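PDB 1HGX: hypoxanthine-guanine-xanthine phosphoribosyltransferase from Tritrichomonas foetus, which salvages purine bases for the parasite by transferring the phosphoribosyl group of 5-phospho-alpha-D-ribose 1-diphosphate to hypoxanthine, guanine or xanthine, with magnesium as cofactor. Local coordinates for residues M7-E11 against Y168-V173; I24-A28 against D55-L60; Y35-P40 against D61-E65; R155-Y160 against V173-E179. Residue numbers count along the deposited sequence, not the author numbering.

Contact 1: M7-E11 against Y168-V173; sequences MDDLE and YRNLPV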
loop_
_atom_site.group_PDB
_atom_site.type_symbol
_atom_site.label_atom_id
_atom_site.label_comp_id
_atom_site.label_asym_id
_atom_site.label_seq_id
_atom_site.Cartn_x
_atom_site.Cartn_y
_atom_site.Cartn_z
ATOM N N MET A 7 12.954 10.256 15.078
ATOM C CA MET A 7 12.022 11.278 15.543
ATOM C C MET A 7 12.784 12.519 15.996
ATOM O O MET A 7 12.250 13.624 15.999
ATOM C CB MET A 7 11.168 10.738 16.698
ATOM C CG MET A 7 9.957 11.604 17.072
ATOM S SD MET A 7 8.629 11.625 15.827
ATOM C CE MET A 7 7.551 10.352 16.442
ATOM N N ASP A 8 14.045 12.332 16.363
ATOM C CA ASP A 8 14.880 13.438 16.810
ATOM C C ASP A 8 15.379 14.304 15.658
ATOM O O ASP A 8 15.929 15.379 15.884
ATOM C CB ASP A 8 16.057 12.918 17.642
ATOM C CG ASP A 8 15.631 12.442 19.024
ATOM O OD1 ASP A 8 15.343 13.302 19.884
ATOM O OD2 ASP A 8 15.578 11.214 19.253
ATOM N N ASP A 9 15.194 13.831 14.428
ATOM C CA ASP A 9 15.620 14.575 13.246
ATOM C C ASP A 9 14.527 15.512 12.755
ATOM O O ASP A 9 14.675 16.181 11.731
ATOM C CB ASP A 9 16.046 13.616 12.138
ATOM C CG ASP A 9 17.180 12.719 12.562
ATOM O OD1 ASP A 9 18.130 13.229 13.198
ATOM O OD2 ASP A 9 17.123 11.507 12.274
ATOM N N LEU A 10 13.417 15.536 13.481
ATOM C CA LEU A 10 12.298 16.398 13.147
ATOM C C LEU A 10 12.609 17.761 13.708
ATOM O O LEU A 10 13.057 17.866 14.843
ATOM C CB LEU A 10 11.001 15.896 13.802
ATOM C CG LEU A 10 10.103 14.902 13.066
ATOM C CD1 LEU A 10 9.486 15.563 11.849
ATOM C CD2 LEU A 10 10.907 13.687 12.659
ATOM N N GLU A 11 12.438 18.793 12.894
ATOM C CA GLU A 11 12.650 20.153 13.355
ATOM C C GLU A 11 11.373 20.497 14.112
ATOM O O GLU A 11 11.401 21.207 15.119
ATOM C CB GLU A 11 12.841 21.101 12.175
ATOM C CG GLU A 11 12.898 22.561 12.586
ATOM C CD GLU A 11 13.046 23.485 11.412
ATOM O OE1 GLU A 11 14.100 23.422 10.753
ATOM O OE2 GLU A 11 12.112 24.274 11.148
ATOM N N TYR A 168 12.443 7.482 7.716
ATOM C CA TYR A 168 11.344 8.313 8.223
ATOM C C TYR A 168 9.897 8.034 7.793
ATOM O O TYR A 168 8.983 8.696 8.270
ATOM C CB TYR A 168 11.673 9.798 8.013
ATOM C CG TYR A 168 13.089 10.191 8.414
ATOM C CD1 TYR A 168 13.557 10.001 9.711
ATOM C CD2 TYR A 168 13.948 10.770 7.490
ATOM C CE1 TYR A 168 14.852 10.384 10.077
ATOM C CE2 TYR A 168 15.239 11.155 7.842
ATOM C CZ TYR A 168 15.682 10.965 9.133
ATOM O OH TYR A 168 16.949 11.388 9.470
ATOM N N ARG A 169 9.676 7.044 6.930
ATOM C CA ARG A 169 8.323 6.701 6.470
ATOM C C ARG A 169 7.404 6.302 7.599
ATOM O O ARG A 169 6.207 6.547 7.544
ATOM C CB ARG A 169 8.343 5.488 5.546
ATOM C CG ARG A 169 9.020 5.665 4.246
ATOM C CD ARG A 169 8.807 4.423 3.410
ATOM N NE ARG A 169 9.521 4.560 2.155
ATOM C CZ ARG A 169 10.794 4.229 1.991
ATOM N NH1 ARG A 169 11.486 3.721 3.003
ATOM N NH2 ARG A 169 11.387 4.461 0.831
ATOM N N ASN A 170 7.965 5.573 8.553
ATOM C CA ASN A 170 7.229 5.049 9.702
ATOM C C ASN A 170 6.737 6.063 10.734
ATOM O O ASN A 170 5.901 5.726 11.573
ATOM C CB ASN A 170 8.068 3.980 10.410
ATOM C CG ASN A 170 9.344 4.546 11.007
ATOM O OD1 ASN A 170 10.261 4.932 10.281
ATOM N ND2 ASN A 170 9.408 4.606 12.323
ATOM N N LEU A 171 7.270 7.284 10.708
ATOM C CA LEU A 171 6.847 8.313 11.657
ATOM C C LEU A 171 5.342 8.506 11.577
ATOM O O LEU A 171 4.785 8.621 10.487
ATOM C CB LEU A 171 7.547 9.636 11.360
ATOM C CG LEU A 171 8.880 9.863 12.068
ATOM C CD1 LEU A 171 9.710 8.593 12.116
ATOM C CD2 LEU A 171 9.620 10.963 11.366
ATOM N N PRO A 172 4.659 8.539 12.725
ATOM C CA PRO A 172 3.205 8.711 12.764
ATOM C C PRO A 172 2.735 10.162 12.575
ATOM O O PRO A 172 1.562 10.476 12.786
ATOM C CB PRO A 172 2.849 8.175 14.147
ATOM C CG PRO A 172 4.012 8.610 14.967
ATOM C CD PRO A 172 5.189 8.269 14.078
ATOM N N VAL A 173 3.644 11.033 12.157
ATOM C CA VAL A 173 3.329 12.440 11.963
ATOM C C VAL A 173 3.916 12.950 10.649
ATOM O O VAL A 173 4.724 12.282 10.005
ATOM C CB VAL A 173 3.950 13.317 13.097
ATOM C CG1 VAL A 173 3.439 12.888 14.464
ATOM C CG2 VAL A 173 5.474 13.235 13.057
#
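Two type I turns, one from Met7 to Leu10 and the other from Tyr168 to Leu171, meet here through their side chains. Met7, the first modelled residue and a poorly ordered one, starts with its CA-to-CB bond pointing away, yet the thioether end swings back: CE lies 3.9 Å from CD of Pro172, and SD is 4.2 Å from CG of Leu171, a loose apolar contact. Asp8 takes no part across the gap; its carbonyl receives Lys178 instead. Asp9 makes the polar contact, its OD2 accepting a hydrogen bond of 2.8 Å from OH of Tyr168. The carboxylate meets the ring at its edge, and the Tyr168 side chain also touches Ile158 and Leu177. Leu10 is the closest apolar partner, with CD2 only 3.3 Å from CD2 of Leu171, a tight methyl contact. At Glu11 the chain turns a corner, and its carboxylate leaves the 168-173 loop to pair with Arg155. The contact illustrates how the N-terminal end is fastened in the hood of the phosphoribosyltransferase fold: the start of edge strand 10-15 packs against the connection between strands 157-158 and 174-177 of the antiparallel sheet beside the purine site.

Contact 2: I24-A28 against D55-L60; sequences IRELA and DLLKHL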
loop_
_atom_site.group_PDB
_atom_site.type_symbol
_atom_site.label_atom_id
_atom_site.label_comp_id
_atom_site.label_asym_id
_atom_site.label_seq_id
_atom_site.Cartn_x
_atom_site.Cartn_y
_atom_site.Cartn_z
ATOM N N ILE A 24 -8.439 12.274 7.046
ATOM C CA ILE A 24 -8.724 11.123 6.205
ATOM C C ILE A 24 -10.203 10.748 6.278
ATOM O O ILE A 24 -10.810 10.425 5.257
ATOM C CB ILE A 24 -7.822 9.931 6.588
ATOM C CG1 ILE A 24 -6.405 10.193 6.074
ATOM C CG2 ILE A 24 -8.372 8.612 6.021
ATOM C CD1 ILE A 24 -5.460 9.073 6.337
ATOM N N ARG A 25 -10.795 10.807 7.471
ATOM C CA ARG A 25 -12.211 10.480 7.607
ATOM C C ARG A 25 -13.024 11.502 6.837
ATOM O O ARG A 25 -14.004 11.147 6.192
ATOM C CB ARG A 25 -12.644 10.467 9.074
ATOM C CG ARG A 25 -12.113 9.289 9.871
ATOM C CD ARG A 25 -12.810 9.164 11.229
ATOM N NE ARG A 25 -12.505 10.274 12.129
ATOM C CZ ARG A 25 -11.492 10.280 12.994
ATOM N NH1 ARG A 25 -10.684 9.232 13.083
ATOM N NH2 ARG A 25 -11.275 11.338 13.760
ATOM N N GLU A 26 -12.607 12.766 6.896
ATOM C CA GLU A 26 -13.296 13.849 6.184
ATOM C C GLU A 26 -13.210 13.648 4.671
ATOM O O GLU A 26 -14.206 13.813 3.954
ATOM C CB GLU A 26 -12.691 15.211 6.549
ATOM C CG GLU A 26 -12.909 15.608 8.002
ATOM C CD GLU A 26 -12.152 16.858 8.410
ATOM O OE1 GLU A 26 -11.225 17.284 7.693
ATOM O OE2 GLU A 26 -12.472 17.410 9.475
ATOM N N LEU A 27 -12.017 13.304 4.190
ATOM C CA LEU A 27 -11.802 13.062 2.765
ATOM C C LEU A 27 -12.612 11.863 2.290
ATOM O O LEU A 27 -13.275 11.932 1.256
ATOM C CB LEU A 27 -10.316 12.846 2.466
ATOM C CG LEU A 27 -9.463 14.117 2.484
ATOM C CD1 LEU A 27 -7.992 13.773 2.312
ATOM C CD2 LEU A 27 -9.944 15.064 1.388
ATOM N N ALA A 28 -12.580 10.779 3.059
ATOM C CA ALA A 28 -13.311 9.562 2.709
ATOM C C ALA A 28 -14.803 9.863 2.546
ATOM O O ALA A 28 -15.444 9.352 1.630
ATOM C CB ALA A 28 -13.086 8.490 3.768
ATOM N N ASP A 55 -5.040 3.959 4.195
ATOM C CA ASP A 55 -5.870 4.517 5.267
ATOM C C ASP A 55 -7.207 5.006 4.730
ATOM O O ASP A 55 -8.243 4.838 5.384
ATOM C CB ASP A 55 -5.144 5.636 6.015
ATOM C CG ASP A 55 -4.223 5.104 7.110
ATOM O OD1 ASP A 55 -4.307 3.902 7.445
ATOM O OD2 ASP A 55 -3.410 5.884 7.642
ATOM N N LEU A 56 -7.186 5.575 3.528
ATOM C CA LEU A 56 -8.395 6.054 2.873
ATOM C C LEU A 56 -9.294 4.872 2.537
ATOM O O LEU A 56 -10.501 4.905 2.810
ATOM C CB LEU A 56 -8.070 6.777 1.561
ATOM C CG LEU A 56 -7.777 8.275 1.522
ATOM C CD1 LEU A 56 -7.525 8.642 0.068
ATOM C CD2 LEU A 56 -8.945 9.102 2.078
ATOM N N LEU A 57 -8.707 3.851 1.911
ATOM C CA LEU A 57 -9.448 2.657 1.509
ATOM C C LEU A 57 -10.125 1.943 2.677
ATOM O O LEU A 57 -11.136 1.272 2.491
ATOM C CB LEU A 57 -8.550 1.692 0.735
ATOM C CG LEU A 57 -8.600 1.763 -0.798
ATOM C CD1 LEU A 57 -8.458 3.184 -1.311
ATOM C CD2 LEU A 57 -7.520 0.866 -1.373
ATOM N N LYS A 58 -9.580 2.098 3.881
ATOM C CA LYS A 58 -10.174 1.478 5.061
ATOM C C LYS A 58 -11.485 2.171 5.428
ATOM O O LYS A 58 -12.249 1.676 6.256
ATOM C CB LYS A 58 -9.213 1.536 6.246
ATOM C CG LYS A 58 -8.049 0.600 6.117
ATOM C CD LYS A 58 -7.037 0.886 7.187
ATOM C CE LYS A 58 -5.811 0.020 7.010
ATOM N NZ LYS A 58 -4.722 0.508 7.891
ATOM N N HIS A 59 -11.731 3.325 4.820
ATOM C CA HIS A 59 -12.941 4.088 5.075
ATOM C C HIS A 59 -13.882 4.119 3.895
ATOM O O HIS A 59 -14.902 4.790 3.949
ATOM C CB HIS A 59 -12.585 5.524 5.455
ATOM C CG HIS A 59 -11.813 5.630 6.729
ATOM N ND1 HIS A 59 -10.447 5.471 6.785
ATOM C CD2 HIS A 59 -12.223 5.828 8.003
ATOM C CE1 HIS A 59 -10.045 5.563 8.036
ATOM N NE2 HIS A 59 -11.102 5.781 8.799
ATOM N N LEU A 60 -13.533 3.440 2.813
ATOM C CA LEU A 60 -14.380 3.440 1.631
ATOM C C LEU A 60 -15.218 2.175 1.589
ATOM O O LEU A 60 -14.740 1.103 1.221
ATOM C CB LEU A 60 -13.528 3.575 0.370
ATOM C CG LEU A 60 -13.293 4.960 -0.236
ATOM C CD1 LEU A 60 -13.535 6.091 0.735
ATOM C CD2 LEU A 60 -11.897 5.008 -0.795
#
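Ile24 lies over the flank of helix 50-57, its CD1 3.5 Å from CB of Asp55 and its CG2 4.0 Å from CD2 of Leu56. One turn later Ala28 offers only a methyl group, and the chains close to 6.0 Å between the CA atoms of Ala28 and His59. That small side chain lets CB of Ala28 approach CB of His59 to 3.4 Å and CD1 of Leu60 to 3.9 Å. The imidazole is steadied by its own segment: ND1 of His59 donates a 2.7 Å hydrogen bond to O of Asp55, four residues back, while the aliphatic CG of Arg25 lies 3.8 Å from NE2 of His59. The Asp55 carboxylate pairs outside these segments with Tyr160, Gln21 and, in the second subunit, Lys58; within its own, OD1 has a weak 3.4 Å bridge to NZ of Lys58. Such side-chain packing between helices 17-35 and 50-57, with Leu57 and Leu60 reaching Met42 on strand 41-45, belongs to the layered alpha/beta core of type I phosphoribosyltransferases.

Contact 3: Y35-P40 against D61-E65; sequences YEDKNP and DFQLE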
loop_
_atom_site.group_PDB
_atom_site.type_symbol
_atom_site.label_atom_id
_atom_site.label_comp_id
_atom_site.label_asym_id
_atom_site.label_seq_id
_atom_site.Cartn_x
_atom_site.Cartn_y
_atom_site.Cartn_z
ATOM N N TYR A 35 -17.921 9.024 -5.600
ATOM C CA TYR A 35 -17.548 7.702 -6.111
ATOM C C TYR A 35 -18.335 6.458 -5.714
ATOM O O TYR A 35 -18.115 5.380 -6.276
ATOM C CB TYR A 35 -16.066 7.452 -5.798
ATOM C CG TYR A 35 -15.125 8.383 -6.522
ATOM C CD1 TYR A 35 -14.891 8.236 -7.887
ATOM C CD2 TYR A 35 -14.478 9.414 -5.846
ATOM C CE1 TYR A 35 -14.033 9.090 -8.565
ATOM C CE2 TYR A 35 -13.618 10.282 -6.513
ATOM C CZ TYR A 35 -13.400 10.113 -7.876
ATOM O OH TYR A 35 -12.557 10.971 -8.545
ATOM N N GLU A 36 -19.259 6.600 -4.781
ATOM C CA GLU A 36 -20.024 5.469 -4.283
ATOM C C GLU A 36 -20.609 4.510 -5.335
ATOM O O GLU A 36 -20.439 3.292 -5.242
ATOM C CB GLU A 36 -21.123 5.994 -3.370
ATOM C CG GLU A 36 -21.818 4.954 -2.539
ATOM C CD GLU A 36 -22.708 5.586 -1.494
ATOM O OE1 GLU A 36 -23.320 6.639 -1.783
ATOM O OE2 GLU A 36 -22.778 5.042 -0.374
ATOM N N ASP A 37 -21.272 5.049 -6.346
ATOM C CA ASP A 37 -21.882 4.194 -7.357
ATOM C C ASP A 37 -21.106 4.185 -8.665
ATOM O O ASP A 37 -21.607 3.729 -9.683
ATOM C CB ASP A 37 -23.330 4.641 -7.599
ATOM C CG ASP A 37 -23.429 6.046 -8.187
ATOM O OD1 ASP A 37 -22.612 6.926 -7.827
ATOM O OD2 ASP A 37 -24.341 6.272 -9.014
ATOM N N LYS A 38 -19.851 4.608 -8.617
ATOM C CA LYS A 38 -19.049 4.691 -9.824
ATOM C C LYS A 38 -18.035 3.595 -10.130
ATOM O O LYS A 38 -17.455 3.599 -11.221
ATOM C CB LYS A 38 -18.371 6.057 -9.881
ATOM C CG LYS A 38 -19.343 7.191 -10.171
ATOM C CD LYS A 38 -18.622 8.520 -10.332
ATOM C CE LYS A 38 -19.591 9.614 -10.750
ATOM N NZ LYS A 38 -20.689 9.771 -9.756
ATOM N N ASN A 39 -17.834 2.654 -9.206
ATOM C CA ASN A 39 -16.853 1.575 -9.391
ATOM C C ASN A 39 -15.584 2.158 -10.011
ATOM O O ASN A 39 -15.143 1.742 -11.086
ATOM C CB ASN A 39 -17.408 0.474 -10.298
ATOM C CG ASN A 39 -16.474 -0.713 -10.398
ATOM O OD1 ASN A 39 -16.432 -1.401 -11.414
ATOM N ND2 ASN A 39 -15.700 -0.951 -9.342
ATOM N N PRO A 40 -14.968 3.134 -9.321
ATOM C CA PRO A 40 -13.758 3.777 -9.827
ATOM C C PRO A 40 -12.471 2.998 -9.705
ATOM O O PRO A 40 -12.352 2.076 -8.900
ATOM C CB PRO A 40 -13.682 5.031 -8.956
ATOM C CG PRO A 40 -14.067 4.473 -7.607
ATOM C CD PRO A 40 -15.298 3.637 -7.971
ATOM N N ASP A 61 -16.496 2.339 1.887
ATOM C CA ASP A 61 -17.434 1.232 1.951
ATOM C C ASP A 61 -18.197 0.960 0.655
ATOM O O ASP A 61 -19.419 0.855 0.665
ATOM C CB ASP A 61 -18.409 1.501 3.101
ATOM C CG ASP A 61 -19.136 0.260 3.558
ATOM O OD1 ASP A 61 -18.547 -0.843 3.497
ATOM O OD2 ASP A 61 -20.304 0.394 3.987
ATOM N N PHE A 62 -17.484 0.859 -0.461
ATOM C CA PHE A 62 -18.112 0.585 -1.752
ATOM C C PHE A 62 -17.139 -0.121 -2.694
ATOM O O PHE A 62 -15.940 -0.201 -2.416
ATOM C CB PHE A 62 -18.681 1.863 -2.388
ATOM C CG PHE A 62 -17.690 2.994 -2.510
ATOM C CD1 PHE A 62 -16.841 3.084 -3.608
ATOM C CD2 PHE A 62 -17.643 3.999 -1.547
ATOM C CE1 PHE A 62 -15.962 4.158 -3.746
ATOM C CE2 PHE A 62 -16.761 5.084 -1.676
ATOM C CZ PHE A 62 -15.921 5.162 -2.778
ATOM N N GLN A 63 -17.665 -0.685 -3.776
ATOM C CA GLN A 63 -16.843 -1.392 -4.749
ATOM C C GLN A 63 -15.941 -0.408 -5.493
ATOM O O GLN A 63 -16.401 0.614 -6.003
ATOM C CB GLN A 63 -17.738 -2.139 -5.734
ATOM C CG GLN A 63 -16.998 -2.986 -6.738
ATOM C CD GLN A 63 -17.940 -3.715 -7.670
ATOM O OE1 GLN A 63 -18.914 -3.152 -8.148
ATOM N NE2 GLN A 63 -17.658 -4.979 -7.925
ATOM N N LEU A 64 -14.652 -0.719 -5.535
ATOM C CA LEU A 64 -13.661 0.118 -6.209
ATOM C C LEU A 64 -12.536 -0.802 -6.656
ATOM O O LEU A 64 -12.359 -1.878 -6.098
ATOM C CB LEU A 64 -13.138 1.196 -5.253
ATOM C CG LEU A 64 -12.490 0.762 -3.934
ATOM C CD1 LEU A 64 -10.989 0.535 -4.093
ATOM C CD2 LEU A 64 -12.761 1.837 -2.900
ATOM N N GLU A 65 -11.770 -0.387 -7.653
ATOM C CA GLU A 65 -10.697 -1.214 -8.177
ATOM C C GLU A 65 -9.349 -0.547 -7.967
ATOM O O GLU A 65 -9.073 0.495 -8.547
ATOM C CB GLU A 65 -10.949 -1.439 -9.660
ATOM C CG GLU A 65 -9.953 -2.339 -10.351
ATOM C CD GLU A 65 -10.489 -2.884 -11.659
ATOM O OE1 GLU A 65 -11.567 -2.431 -12.109
ATOM O OE2 GLU A 65 -9.835 -3.778 -12.235
HETATM O O HOH W 1 -18.807 1.712 -6.720
#
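At the apolar centre, the Phe62 ring is covered on one face by the backbone of Tyr35 and Glu36. CA of Glu36 stands 3.9 Å from the ring centroid, 12° off the normal, a well-aligned CH-pi contact, and CB of Tyr35 lies 3.8 Å from CZ of Phe62. These are the loops that lead from helices 17-35 and 50-57 into the parallel neighbours 41-45 and 65-72 of the core sheet of the phosphoribosyltransferase alpha/beta fold. Pro40 extends the apolar patch, with CD at the edge of the Phe62 ring and CG 4.1 Å from CB of Leu64. Farther out, Asn39 adopts positive backbone angles, and its CA makes a CH...O contact of 3.6 Å with O of Gln63. Its ND2 packs 3.6 Å from CG of Gln63, whose amide turns to the carbonyl of His165 in the second subunit; the Glu65 carboxylate pairs with Arg96. Pairing begins where N of Glu65 donates an almost straight 2.8 Å bond to O of Pro40. At the polar edge a water bridges the loops, donating to O of Glu36 at 2.7 Å and O of Gln63 at 2.7 Å while accepting from N of Asn39 at 2.8 Å.

Contact 4: R155-Y160 against V173-E179; sequences RYIIGY and VIGILKE. With 5GP (guanosine-5'-monophosphate), chain C.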
loop_
_atom_site.group_PDB
_atom_site.type_symbol
_atom_site.label_atom_id
_atom_site.label_comp_id
_atom_site.label_asym_id
_atom_site.label_seq_id
_atom_site.Cartn_x
_atom_site.Cartn_y
_atom_site.Cartn_z
ATOM N N ARG A 155 9.108 23.399 2.861
ATOM C CA ARG A 155 10.234 22.760 3.547
ATOM C C ARG A 155 10.211 21.286 3.135
ATOM O O ARG A 155 9.256 20.837 2.496
ATOM C CB ARG A 155 10.091 22.863 5.074
ATOM C CG ARG A 155 10.035 24.284 5.655
ATOM C CD ARG A 155 11.356 25.023 5.536
ATOM N NE ARG A 155 12.447 24.280 6.163
ATOM C CZ ARG A 155 12.719 24.275 7.466
ATOM N NH1 ARG A 155 11.983 24.982 8.312
ATOM N NH2 ARG A 155 13.704 23.519 7.925
ATOM N N TYR A 156 11.259 20.538 3.480
ATOM C CA TYR A 156 11.298 19.125 3.129
ATOM C C TYR A 156 10.469 18.369 4.141
ATOM O O TYR A 156 10.822 18.297 5.314
ATOM C CB TYR A 156 12.721 18.564 3.105
ATOM C CG TYR A 156 12.773 17.208 2.426
ATOM C CD1 TYR A 156 12.783 17.111 1.037
ATOM C CD2 TYR A 156 12.743 16.025 3.168
ATOM C CE1 TYR A 156 12.751 15.885 0.405
ATOM C CE2 TYR A 156 12.714 14.788 2.538
ATOM C CZ TYR A 156 12.720 14.729 1.160
ATOM O OH TYR A 156 12.692 13.513 0.524
ATOM N N ILE A 157 9.347 17.844 3.671
ATOM C CA ILE A 157 8.410 17.102 4.495
ATOM C C ILE A 157 8.841 15.652 4.698
ATOM O O ILE A 157 9.254 14.955 3.756
ATOM C CB ILE A 157 6.972 17.206 3.900
ATOM C CG1 ILE A 157 6.589 18.684 3.755
ATOM C CG2 ILE A 157 5.955 16.462 4.760
ATOM C CD1 ILE A 157 6.785 19.521 5.034
ATOM N N ILE A 158 8.664 15.188 5.927
ATOM C CA ILE A 158 9.053 13.847 6.317
ATOM C C ILE A 158 7.950 13.190 7.174
ATOM O O ILE A 158 7.140 13.895 7.787
ATOM C CB ILE A 158 10.433 13.945 7.060
ATOM C CG1 ILE A 158 11.359 12.844 6.584
ATOM C CG2 ILE A 158 10.287 14.009 8.576
ATOM C CD1 ILE A 158 11.686 12.958 5.132
ATOM N N GLY A 159 7.855 11.858 7.128
ATOM C CA GLY A 159 6.871 11.140 7.931
ATOM C C GLY A 159 5.607 10.667 7.229
ATOM O O GLY A 159 5.246 11.160 6.155
ATOM N N TYR A 160 4.958 9.670 7.822
ATOM C CA TYR A 160 3.716 9.108 7.294
ATOM C C TYR A 160 3.818 8.809 5.796
ATOM O O TYR A 160 3.013 9.285 4.991
ATOM C CB TYR A 160 2.554 10.075 7.579
ATOM C CG TYR A 160 1.191 9.498 7.281
ATOM C CD1 TYR A 160 0.721 8.377 7.969
ATOM C CD2 TYR A 160 0.374 10.060 6.296
ATOM C CE1 TYR A 160 -0.537 7.832 7.680
ATOM C CE2 TYR A 160 -0.871 9.527 6.004
ATOM C CZ TYR A 160 -1.317 8.417 6.696
ATOM O OH TYR A 160 -2.558 7.915 6.406
ATOM N N VAL A 173 3.644 11.033 12.157
ATOM C CA VAL A 173 3.329 12.440 11.963
ATOM C C VAL A 173 3.916 12.950 10.649
ATOM O O VAL A 173 4.724 12.282 10.005
ATOM C CB VAL A 173 3.950 13.317 13.097
ATOM C CG1 VAL A 173 3.439 12.888 14.464
ATOM C CG2 VAL A 173 5.474 13.235 13.057
ATOM N N ILE A 174 3.479 14.134 10.249
ATOM C CA ILE A 174 4.011 14.786 9.066
ATOM C C ILE A 174 4.830 15.923 9.687
ATOM O O ILE A 174 4.318 16.686 10.504
ATOM C CB ILE A 174 2.875 15.328 8.178
ATOM C CG1 ILE A 174 2.188 14.161 7.452
ATOM C CG2 ILE A 174 3.404 16.375 7.197
ATOM C CD1 ILE A 174 0.932 14.559 6.727
ATOM N N GLY A 175 6.111 16.001 9.359
ATOM C CA GLY A 175 6.936 17.042 9.941
ATOM C C GLY A 175 8.026 17.514 9.012
ATOM O O GLY A 175 8.169 16.999 7.906
ATOM N N ILE A 176 8.802 18.483 9.484
ATOM C CA ILE A 176 9.895 19.080 8.719
ATOM C C ILE A 176 11.221 18.434 9.080
ATOM O O ILE A 176 11.552 18.290 10.262
ATOM C CB ILE A 176 9.984 20.610 9.007
ATOM C CG1 ILE A 176 8.713 21.313 8.505
ATOM C CG2 ILE A 176 11.236 21.213 8.375
ATOM C CD1 ILE A 176 8.570 22.741 8.956
ATOM N N LEU A 177 11.979 18.054 8.060
ATOM C CA LEU A 177 13.286 17.431 8.248
ATOM C C LEU A 177 14.249 18.550 8.666
ATOM O O LEU A 177 14.253 19.619 8.046
ATOM C CB LEU A 177 13.742 16.812 6.917
ATOM C CG LEU A 177 14.831 15.740 6.768
ATOM C CD1 LEU A 177 15.983 16.273 5.953
ATOM C CD2 LEU A 177 15.289 15.207 8.110
ATOM N N LYS A 178 15.008 18.331 9.741
ATOM C CA LYS A 178 15.976 19.326 10.216
ATOM C C LYS A 178 16.963 19.652 9.113
ATOM O O LYS A 178 17.294 18.790 8.299
ATOM C CB LYS A 178 16.792 18.792 11.391
ATOM C CG LYS A 178 16.142 18.859 12.737
ATOM C CD LYS A 178 17.111 18.332 13.777
ATOM C CE LYS A 178 16.456 18.238 15.135
ATOM N NZ LYS A 178 17.395 17.752 16.178
ATOM N N GLU A 179 17.486 20.872 9.133
ATOM C CA GLU A 179 18.465 21.297 8.143
ATOM C C GLU A 179 19.765 20.523 8.314
ATOM O O GLU A 179 20.775 20.844 7.692
ATOM C CB GLU A 179 18.730 22.799 8.272
ATOM C CG GLU A 179 17.565 23.657 7.829
ATOM C CD GLU A 179 17.134 23.349 6.407
ATOM O OE1 GLU A 179 18.011 23.300 5.516
ATOM O OE2 GLU A 179 15.923 23.141 6.182
HETATM P P 5GP C . 6.767 18.019 -8.321
HETATM O O1P 5GP C . 5.400 18.432 -7.937
HETATM O O2P 5GP C . 6.808 17.328 -9.611
HETATM O O3P 5GP C . 7.718 19.137 -8.185
HETATM O "O5'" 5GP C . 7.254 17.082 -7.173
HETATM C "C5'" 5GP C . 6.452 16.135 -6.482
HETATM C "C4'" 5GP C . 7.259 14.914 -6.291
HETATM O "O4'" 5GP C . 8.389 15.107 -5.424
HETATM C "C3'" 5GP C . 6.446 13.809 -5.690
HETATM O "O3'" 5GP C . 7.073 12.609 -6.130
HETATM C "C2'" 5GP C . 6.744 14.017 -4.257
HETATM O "O2'" 5GP C . 6.539 12.809 -3.540
HETATM C "C1'" 5GP C . 8.208 14.453 -4.172
HETATM N N9 5GP C . 8.382 15.472 -3.066
HETATM C C8 5GP C . 8.081 16.823 -3.141
HETATM N N7 5GP C . 8.265 17.479 -2.022
HETATM C C5 5GP C . 8.704 16.516 -1.110
HETATM C C6 5GP C . 8.939 16.641 0.297
HETATM O O6 5GP C . 8.962 17.674 0.964
HETATM N N1 5GP C . 9.162 15.417 0.914
HETATM C C2 5GP C . 9.177 14.193 0.252
HETATM N N2 5GP C . 9.525 13.123 0.970
HETATM N N3 5GP C . 8.990 14.068 -1.085
HETATM C C4 5GP C . 8.724 15.266 -1.711
#
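A short strand that pairs with its neighbour on one edge and reads a purine base with the other is the striking feature here. N of Ile157 donates to O6 of the bound GMP at 2.7 Å, and O of Ile157 accepts from N1 of the base at 2.9 Å, with a weak 3.3 Å bond from N2. The next residue turns to the sheet: N of Ile158 donates to O of Gly175 at 2.7 Å, and N of Gly175 returns 2.8 Å to O of Ile158, an antiparallel hydrogen-bonded pair. N of Leu177 adds a 3.0 Å bond to O of Tyr156. Ile157 and Ile176 form the non-hydrogen-bonded pair between, and CG2 of Ile157 meets CG2 of Ile174 at 3.5 Å. Gly159 is demanded by geometry, since a CB would clash with O of Val173. The Tyr156 ring lays one face over the guanine, and CD2 of Tyr156 lies 4.0 Å from CB of Leu177, while the Tyr156 hydroxyl is hydrogen-bonded to the main-chain O of Asp163. At the far end NH2 of Arg155 forms a 2.8 Å salt bridge with OE2 of the poorly ordered Glu179; Arg155 is paired with Glu11 as well. Because Ile157 uses its main chain, this part of the recognition rests on main-chain polarity: the strand presents a donor to O6 and an acceptor to N1, a pattern that suits a 6-oxopurine.

The four contacts fall into two groups, one in the hood and one in the core domain. Contacts 1 and 4, with centres about 7 Å apart, share Val173 and the small antiparallel sheet ordered 10-15, 174-177, 157-158; their segments alternate, interlocking the two modelled chain ends beside the nucleotide. Contacts 2 and 3, centres about 13 Å apart, also alternate and belong to the core domain, contact 2 buried and contact 3 peripheral, where helices 17-35 and 50-57 give way to strands 41-45 and 65-72. Contact 3 lies about 33 Å from contact 4 between centres. Asp55 and Tyr160 join contacts 2 and 4 by a probable hydrogen bond. Contacts 1 to 3 touch the second subunit, so core and hood both meet it.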